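Long-range contacts in G protein coupled receptor (Arabidopsis thaliana, PDB 3T33), which may play a role in abscisic acid signalling and binds a zinc ion within a LanC-like helical fold: residues Val84-Phe92 with Asp103-Cys114; Arg324-Ile332 with Ile374-Gly382. All blocks are in the same frame, centred on the assembly; numbering follows the deposited sequence.

Overall arrangement
Contacts 1 and 2 lie in series along the chain and in different parts of one lanthionine synthetase C-like fold: their centres are 26 Å apart, and their nearest atoms, about 9 Å from each other, do not touch. Contact 1 pairs consecutive helices, 84-98 and 101-118, across a short connection. Contact 2 reaches further in sequence, joining the loop between helices 308-324 and 336-350 to the end of helix 353-375 and the loop beyond it. The first lies away from the zinc site, whereas the second approaches it through Arg329. Helix-to-helix packing and loop-to-loop backbone bonding thus tie together separate parts of a protein built mainly from helices, with no regular strand.

Contact 1 of 2, residues Val84-Phe92 with Asp103-Cys114; sequences VLGTAYLLF and DLKLCLENVEAC
An antiparallel helical hairpin is closed here by Leu91 and Asn110, each lodged as a knob in a hole of the opposing helix. The axes of 84-92 and 103-114 make an angle of 161° and approach to 8.2 Å, close enough for direct interlocking. Leu91 enters among Asp103, Leu106, Cys107 and Asn110. Its chi1 of -82° swings CG anti to the carbonyl carbon. CD1 meets Leu106 CD2 at 3.7 Å, while CD2 lies 3.4 Å from Asp103 OD1, an oxygen salt-bridged to Lys60; OD2 is hydrogen-bonded to Ser94 OG. Asn110 fills the reciprocal hole formed by Val84, Thr87, Ala88 and Leu91. Its CB rests on Ala88 CB at 3.6 Å, and its OD1 faces Thr87 CG2 at 3.3 Å. That oxygen is buried with no partner in the model; the Thr87 hydroxyl pairs with that of Thr67.

At the Ala88 position the backbones come closest, the small side chain bringing Ala88 CA within 4.4 Å of Cys107 CA. Further along, Cys114 SG lies against Val84 CB at 3.7 Å, and at the other end Leu104 CD1 reaches the edge of the Phe92 ring, near its plane. Helices 45-69 and 130-144 add packing around the pair, through Trp68 on Asn110 and Leu136 on Ala88. Such tightly meshed antiparallel pairs of successive helices are characteristic of the alpha/alpha toroid of LanC-like proteins.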
# COMPACT_ATOMS: atom_id res chain seq x y z
N VAL A 84 -0.03 9.71 13.85
CA VAL A 84 1.36 10.03 13.97
C VAL A 84 2.25 8.84 13.62
O VAL A 84 3.40 9.00 13.26
CB VAL A 84 1.65 10.66 15.37
CG1 VAL A 84 3.15 10.71 15.64
CG2 VAL A 84 1.02 12.05 15.43
N LEU A 85 1.68 7.64 13.70
CA LEU A 85 2.40 6.47 13.29
C LEU A 85 2.75 6.52 11.77
O LEU A 85 3.79 6.01 11.37
CB LEU A 85 1.64 5.18 13.65
CG LEU A 85 2.62 3.99 13.68
CD1 LEU A 85 3.58 3.96 14.93
CD2 LEU A 85 1.92 2.65 13.54
N GLY A 86 1.88 7.12 10.97
CA GLY A 86 2.18 7.43 9.56
C GLY A 86 3.50 8.16 9.42
O GLY A 86 4.33 7.84 8.58
N THR A 87 3.76 9.07 10.33
CA THR A 87 5.00 9.83 10.30
C THR A 87 6.17 8.97 10.71
O THR A 87 7.20 8.99 10.02
CB THR A 87 4.87 11.07 11.22
OG1 THR A 87 3.84 11.91 10.68
CG2 THR A 87 6.16 11.83 11.31
N ALA A 88 6.02 8.19 11.79
CA ALA A 88 7.06 7.28 12.18
C ALA A 88 7.42 6.32 11.04
O ALA A 88 8.60 5.99 10.81
CB ALA A 88 6.61 6.45 13.44
N TYR A 89 6.42 5.82 10.34
CA TYR A 89 6.68 4.86 9.27
C TYR A 89 7.42 5.50 8.11
O TYR A 89 8.32 4.92 7.53
CB TYR A 89 5.35 4.18 8.82
CG TYR A 89 5.58 2.83 8.19
CD1 TYR A 89 6.61 1.98 8.60
CD2 TYR A 89 4.81 2.43 7.11
CE1 TYR A 89 6.83 0.74 7.95
CE2 TYR A 89 5.01 1.23 6.48
CZ TYR A 89 5.99 0.38 6.89
OH TYR A 89 6.09 -0.82 6.16
N LEU A 90 7.05 6.71 7.80
CA LEU A 90 7.75 7.46 6.75
C LEU A 90 9.24 7.64 7.14
O LEU A 90 10.14 7.56 6.28
CB LEU A 90 7.04 8.79 6.51
CG LEU A 90 7.87 9.76 5.61
CD1 LEU A 90 8.11 9.19 4.20
CD2 LEU A 90 7.18 11.17 5.56
N LEU A 91 9.47 7.87 8.45
CA LEU A 91 10.81 8.06 9.00
C LEU A 91 11.58 6.79 8.97
O LEU A 91 12.80 6.77 8.68
CB LEU A 91 10.72 8.62 10.44
CG LEU A 91 10.52 10.14 10.43
CD1 LEU A 91 10.04 10.57 11.77
CD2 LEU A 91 11.85 10.81 10.11
N PHE A 92 10.88 5.70 9.30
CA PHE A 92 11.44 4.36 9.12
C PHE A 92 11.86 4.05 7.63
O PHE A 92 12.94 3.56 7.37
CB PHE A 92 10.48 3.28 9.66
CG PHE A 92 11.09 1.91 9.69
CD1 PHE A 92 12.12 1.62 10.57
CD2 PHE A 92 10.68 0.93 8.81
CE1 PHE A 92 12.75 0.36 10.56
CE2 PHE A 92 11.32 -0.34 8.80
CZ PHE A 92 12.35 -0.61 9.71
N ASP A 103 16.77 9.44 11.64
CA ASP A 103 15.44 9.08 11.13
C ASP A 103 14.87 7.93 12.03
O ASP A 103 13.73 7.96 12.39
CB ASP A 103 15.46 8.63 9.65
CG ASP A 103 15.44 9.81 8.64
OD1 ASP A 103 15.10 10.95 9.00
OD2 ASP A 103 15.75 9.57 7.45
N LEU A 104 15.69 6.93 12.34
CA LEU A 104 15.27 5.80 13.16
C LEU A 104 14.94 6.23 14.59
O LEU A 104 13.94 5.81 15.15
CB LEU A 104 16.35 4.75 13.16
CG LEU A 104 16.17 3.47 13.97
CD1 LEU A 104 14.96 2.66 13.44
CD2 LEU A 104 17.42 2.67 13.86
N LYS A 105 15.76 7.09 15.17
CA LYS A 105 15.52 7.59 16.53
C LYS A 105 14.24 8.37 16.56
O LYS A 105 13.46 8.23 17.48
CB LYS A 105 16.70 8.46 17.04
CG LYS A 105 17.69 7.63 17.86
CD LYS A 105 19.12 8.14 17.78
CE LYS A 105 20.11 6.98 17.86
NZ LYS A 105 21.23 7.10 16.81
N LEU A 106 14.03 9.21 15.58
CA LEU A 106 12.89 10.07 15.65
C LEU A 106 11.65 9.15 15.54
O LEU A 106 10.66 9.34 16.27
CB LEU A 106 12.90 11.10 14.53
CG LEU A 106 11.77 12.12 14.72
CD1 LEU A 106 11.91 12.74 16.14
CD2 LEU A 106 11.79 13.20 13.63
N CYS A 107 11.75 8.20 14.60
CA CYS A 107 10.80 7.10 14.43
C CYS A 107 10.34 6.59 15.78
O CYS A 107 9.17 6.68 16.12
CB CYS A 107 11.43 5.93 13.63
SG CYS A 107 10.26 4.49 13.49
N LEU A 108 11.30 6.09 16.56
CA LEU A 108 11.01 5.51 17.87
C LEU A 108 10.41 6.47 18.86
O LEU A 108 9.61 6.06 19.70
CB LEU A 108 12.26 4.87 18.47
CG LEU A 108 12.50 3.52 17.80
CD1 LEU A 108 13.88 3.06 18.15
CD2 LEU A 108 11.46 2.51 18.21
N GLU A 109 10.79 7.74 18.77
CA GLU A 109 10.15 8.72 19.61
C GLU A 109 8.69 8.88 19.21
O GLU A 109 7.83 9.01 20.09
CB GLU A 109 10.83 10.09 19.54
CG GLU A 109 12.27 10.05 19.79
CD GLU A 109 12.84 11.42 20.08
OE1 GLU A 109 12.11 12.46 19.96
OE2 GLU A 109 14.04 11.44 20.47
N ASN A 110 8.41 8.91 17.90
CA ASN A 110 7.01 8.99 17.45
C ASN A 110 6.19 7.77 17.90
O ASN A 110 5.02 7.93 18.23
CB ASN A 110 6.93 9.07 15.94
CG ASN A 110 7.44 10.39 15.37
OD1 ASN A 110 7.19 10.68 14.22
ND2 ASN A 110 8.13 11.19 16.18
N VAL A 111 6.81 6.58 17.86
CA VAL A 111 6.14 5.30 18.17
C VAL A 111 5.71 5.31 19.64
O VAL A 111 4.52 5.11 19.98
CB VAL A 111 7.03 4.07 17.87
CG1 VAL A 111 6.34 2.78 18.22
CG2 VAL A 111 7.38 3.99 16.37
N GLU A 112 6.69 5.58 20.51
CA GLU A 112 6.48 5.73 21.94
C GLU A 112 5.32 6.68 22.26
O GLU A 112 4.44 6.30 23.04
CB GLU A 112 7.77 6.19 22.59
CG GLU A 112 7.64 6.67 24.02
CD GLU A 112 9.02 6.70 24.67
OE1 GLU A 112 9.69 7.78 24.62
OE2 GLU A 112 9.46 5.60 25.14
N ALA A 113 5.30 7.88 21.67
CA ALA A 113 4.11 8.74 21.82
C ALA A 113 2.81 8.10 21.31
O ALA A 113 1.74 8.36 21.84
CB ALA A 113 4.31 10.09 21.17
N CYS A 114 2.89 7.26 20.29
CA CYS A 114 1.69 6.69 19.73
C CYS A 114 1.20 5.62 20.69
O CYS A 114 -0.01 5.41 20.82
CB CYS A 114 2.01 6.10 18.35
SG CYS A 114 2.09 7.38 17.01

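Contact 2 of 2, residues Arg324-Ile332 with Ile374-Gly382; sequences RGLLKRVGI and ISEGQMHGG
A single parallel-type beta bridge links Arg329 to His380, joining two loops without extending into a sheet. Two backbone bonds define it. His380 N donates to Lys328 O (2.8 Å, 168° at the hydrogen), tilted 23° from the carbonyl plane. Val330 N donates to His380 O at 3.2 Å; this bond is more bent at the hydrogen, although the donor sits nearly along the C=O axis. Each acceptor also receives a CA-H contact, Met379 CA lying 3.2 Å from Lys328 O and Arg329 CA 3.4 Å from His380 O, so both carbonyls are doubly engaged. Beyond the bridge, Val330 O accepts the Ser337 hydroxyl, Arg329 and Val330 also have backbone bonds with Ile336 and Ser337, and Met379 has one with Leu373.

Apolar groups cover one side. Met379 runs extended to SD (chi2 178°) and bends only at chi3; its sulfur meets Val330 CB at 3.8 Å. Val330 CG2 meets Ile374 CD1 at 3.9 Å, at about a right angle. On the more polar opposite face Arg329 CG passes His380 CB, the guanidinium and imidazole planes inclined to each other.

The Arg329 side chain lies about 3 Å from that of His334 and about 7 Å from the zinc ion. The bridge thus ties down the loop just before Cys333 and His334, which with Cys288 bind the zinc ion, the metal centre typical of LanC-like proteins.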
# COMPACT_ATOMS: atom_id res chain seq x y z
N ARG A 324 -7.00 5.34 -16.29
CA ARG A 324 -7.91 6.08 -15.41
C ARG A 324 -7.32 6.33 -14.01
O ARG A 324 -8.01 6.88 -13.15
CB ARG A 324 -9.23 5.33 -15.27
CG ARG A 324 -10.09 5.21 -16.58
CD ARG A 324 -11.12 4.04 -16.45
NE ARG A 324 -12.13 4.33 -15.44
CZ ARG A 324 -13.04 3.47 -15.00
NH1 ARG A 324 -13.12 2.22 -15.47
NH2 ARG A 324 -13.90 3.87 -14.08
N GLY A 325 -6.05 5.95 -13.80
CA GLY A 325 -5.50 5.83 -12.46
C GLY A 325 -4.85 7.09 -11.98
O GLY A 325 -4.42 7.19 -10.83
N LEU A 326 -4.76 8.05 -12.87
CA LEU A 326 -4.20 9.36 -12.54
C LEU A 326 -5.24 10.29 -11.85
O LEU A 326 -5.61 11.36 -12.36
CB LEU A 326 -3.60 9.95 -13.82
CG LEU A 326 -2.45 10.95 -13.73
CD1 LEU A 326 -1.16 10.34 -13.11
CD2 LEU A 326 -2.18 11.54 -15.16
N LEU A 327 -5.67 9.85 -10.67
CA LEU A 327 -6.69 10.45 -9.84
C LEU A 327 -6.40 11.92 -9.52
O LEU A 327 -5.24 12.30 -9.39
CB LEU A 327 -6.71 9.67 -8.52
CG LEU A 327 -7.64 8.47 -8.28
CD1 LEU A 327 -8.27 7.91 -9.54
CD2 LEU A 327 -7.06 7.39 -7.40
N LYS A 328 -7.45 12.70 -9.29
CA LYS A 328 -7.30 14.09 -8.85
C LYS A 328 -7.07 14.21 -7.33
O LYS A 328 -7.51 15.18 -6.70
CB LYS A 328 -8.53 14.91 -9.26
CG LYS A 328 -8.82 14.89 -10.75
CD LYS A 328 -9.69 16.07 -11.16
CE LYS A 328 -10.52 15.74 -12.39
NZ LYS A 328 -10.53 16.86 -13.37
N ARG A 329 -6.37 13.24 -6.77
CA ARG A 329 -6.00 13.21 -5.35
C ARG A 329 -4.59 12.68 -5.26
O ARG A 329 -4.18 11.82 -6.07
CB ARG A 329 -6.90 12.24 -4.66
CG ARG A 329 -8.32 12.48 -5.02
CD ARG A 329 -9.17 11.44 -4.49
NE ARG A 329 -10.54 11.81 -4.76
CZ ARG A 329 -11.58 11.19 -4.25
NH1 ARG A 329 -11.38 10.15 -3.45
NH2 ARG A 329 -12.81 11.60 -4.55
N VAL A 330 -3.86 13.16 -4.26
CA VAL A 330 -2.43 13.02 -4.21
C VAL A 330 -1.99 11.67 -3.61
O VAL A 330 -0.90 11.19 -3.94
CB VAL A 330 -1.86 14.18 -3.34
CG1 VAL A 330 -2.17 13.92 -1.82
CG2 VAL A 330 -0.30 14.43 -3.57
N GLY A 331 -2.84 11.05 -2.77
CA GLY A 331 -2.40 10.14 -1.73
C GLY A 331 -2.27 8.66 -2.03
O GLY A 331 -2.30 8.25 -3.16
N ILE A 332 -2.12 7.87 -0.98
CA ILE A 332 -1.89 6.46 -1.04
C ILE A 332 -3.18 5.65 -1.15
O ILE A 332 -3.31 4.83 -2.08
CB ILE A 332 -1.08 6.02 0.19
CG1 ILE A 332 0.40 6.44 0.06
CG2 ILE A 332 -1.18 4.51 0.44
CD1 ILE A 332 1.22 5.69 -0.96
N ILE A 374 -2.69 21.14 -6.20
CA ILE A 374 -3.29 21.10 -4.87
C ILE A 374 -3.62 22.53 -4.41
O ILE A 374 -4.70 22.79 -3.89
CB ILE A 374 -2.36 20.40 -3.84
CG1 ILE A 374 -2.34 18.90 -4.06
CG2 ILE A 374 -2.79 20.70 -2.39
CD1 ILE A 374 -1.18 18.24 -3.37
N SER A 375 -2.68 23.45 -4.60
CA SER A 375 -2.89 24.78 -4.07
C SER A 375 -3.94 25.60 -4.86
O SER A 375 -4.34 26.66 -4.40
CB SER A 375 -1.58 25.54 -3.91
OG SER A 375 -1.50 26.57 -4.85
N GLU A 376 -4.39 25.12 -6.02
CA GLU A 376 -5.56 25.74 -6.63
C GLU A 376 -6.77 24.82 -6.74
O GLU A 376 -7.66 25.07 -7.57
CB GLU A 376 -5.24 26.36 -7.98
CG GLU A 376 -4.73 25.42 -9.01
CD GLU A 376 -3.98 26.16 -10.09
OE1 GLU A 376 -3.22 27.12 -9.73
OE2 GLU A 376 -4.17 25.80 -11.29
N GLY A 377 -6.79 23.77 -5.91
CA GLY A 377 -7.96 22.91 -5.73
C GLY A 377 -8.38 22.00 -6.89
O GLY A 377 -9.49 21.45 -6.85
N GLN A 378 -7.52 21.81 -7.90
CA GLN A 378 -7.77 20.78 -8.94
C GLN A 378 -7.32 19.37 -8.49
O GLN A 378 -7.74 18.38 -9.04
CB GLN A 378 -7.10 21.10 -10.28
CG GLN A 378 -6.79 22.55 -10.58
CD GLN A 378 -6.16 22.71 -11.96
OE1 GLN A 378 -6.49 21.95 -12.90
NE2 GLN A 378 -5.24 23.68 -12.10
N MET A 379 -6.43 19.32 -7.50
CA MET A 379 -6.06 18.06 -6.84
C MET A 379 -6.36 18.18 -5.34
O MET A 379 -6.01 19.15 -4.68
CB MET A 379 -4.58 17.69 -7.08
CG MET A 379 -4.12 16.34 -6.42
SD MET A 379 -2.38 15.85 -6.76
CE MET A 379 -2.51 15.34 -8.46
N HIS A 380 -7.05 17.17 -4.84
CA HIS A 380 -7.41 17.14 -3.48
C HIS A 380 -6.17 16.66 -2.70
O HIS A 380 -5.50 15.70 -3.09
CB HIS A 380 -8.58 16.18 -3.33
CG HIS A 380 -9.13 16.13 -1.95
ND1 HIS A 380 -8.69 15.22 -1.02
CD2 HIS A 380 -10.03 16.92 -1.32
CE1 HIS A 380 -9.34 15.41 0.12
NE2 HIS A 380 -10.14 16.45 -0.04
N GLY A 381 -5.81 17.37 -1.64
CA GLY A 381 -4.58 17.04 -0.93
C GLY A 381 -4.71 16.11 0.27
O GLY A 381 -3.79 16.01 1.07
N GLY A 382 -5.85 15.42 0.39
CA GLY A 382 -6.20 14.67 1.63
C GLY A 382 -6.89 15.50 2.75
O GLY A 382 -6.60 16.69 2.94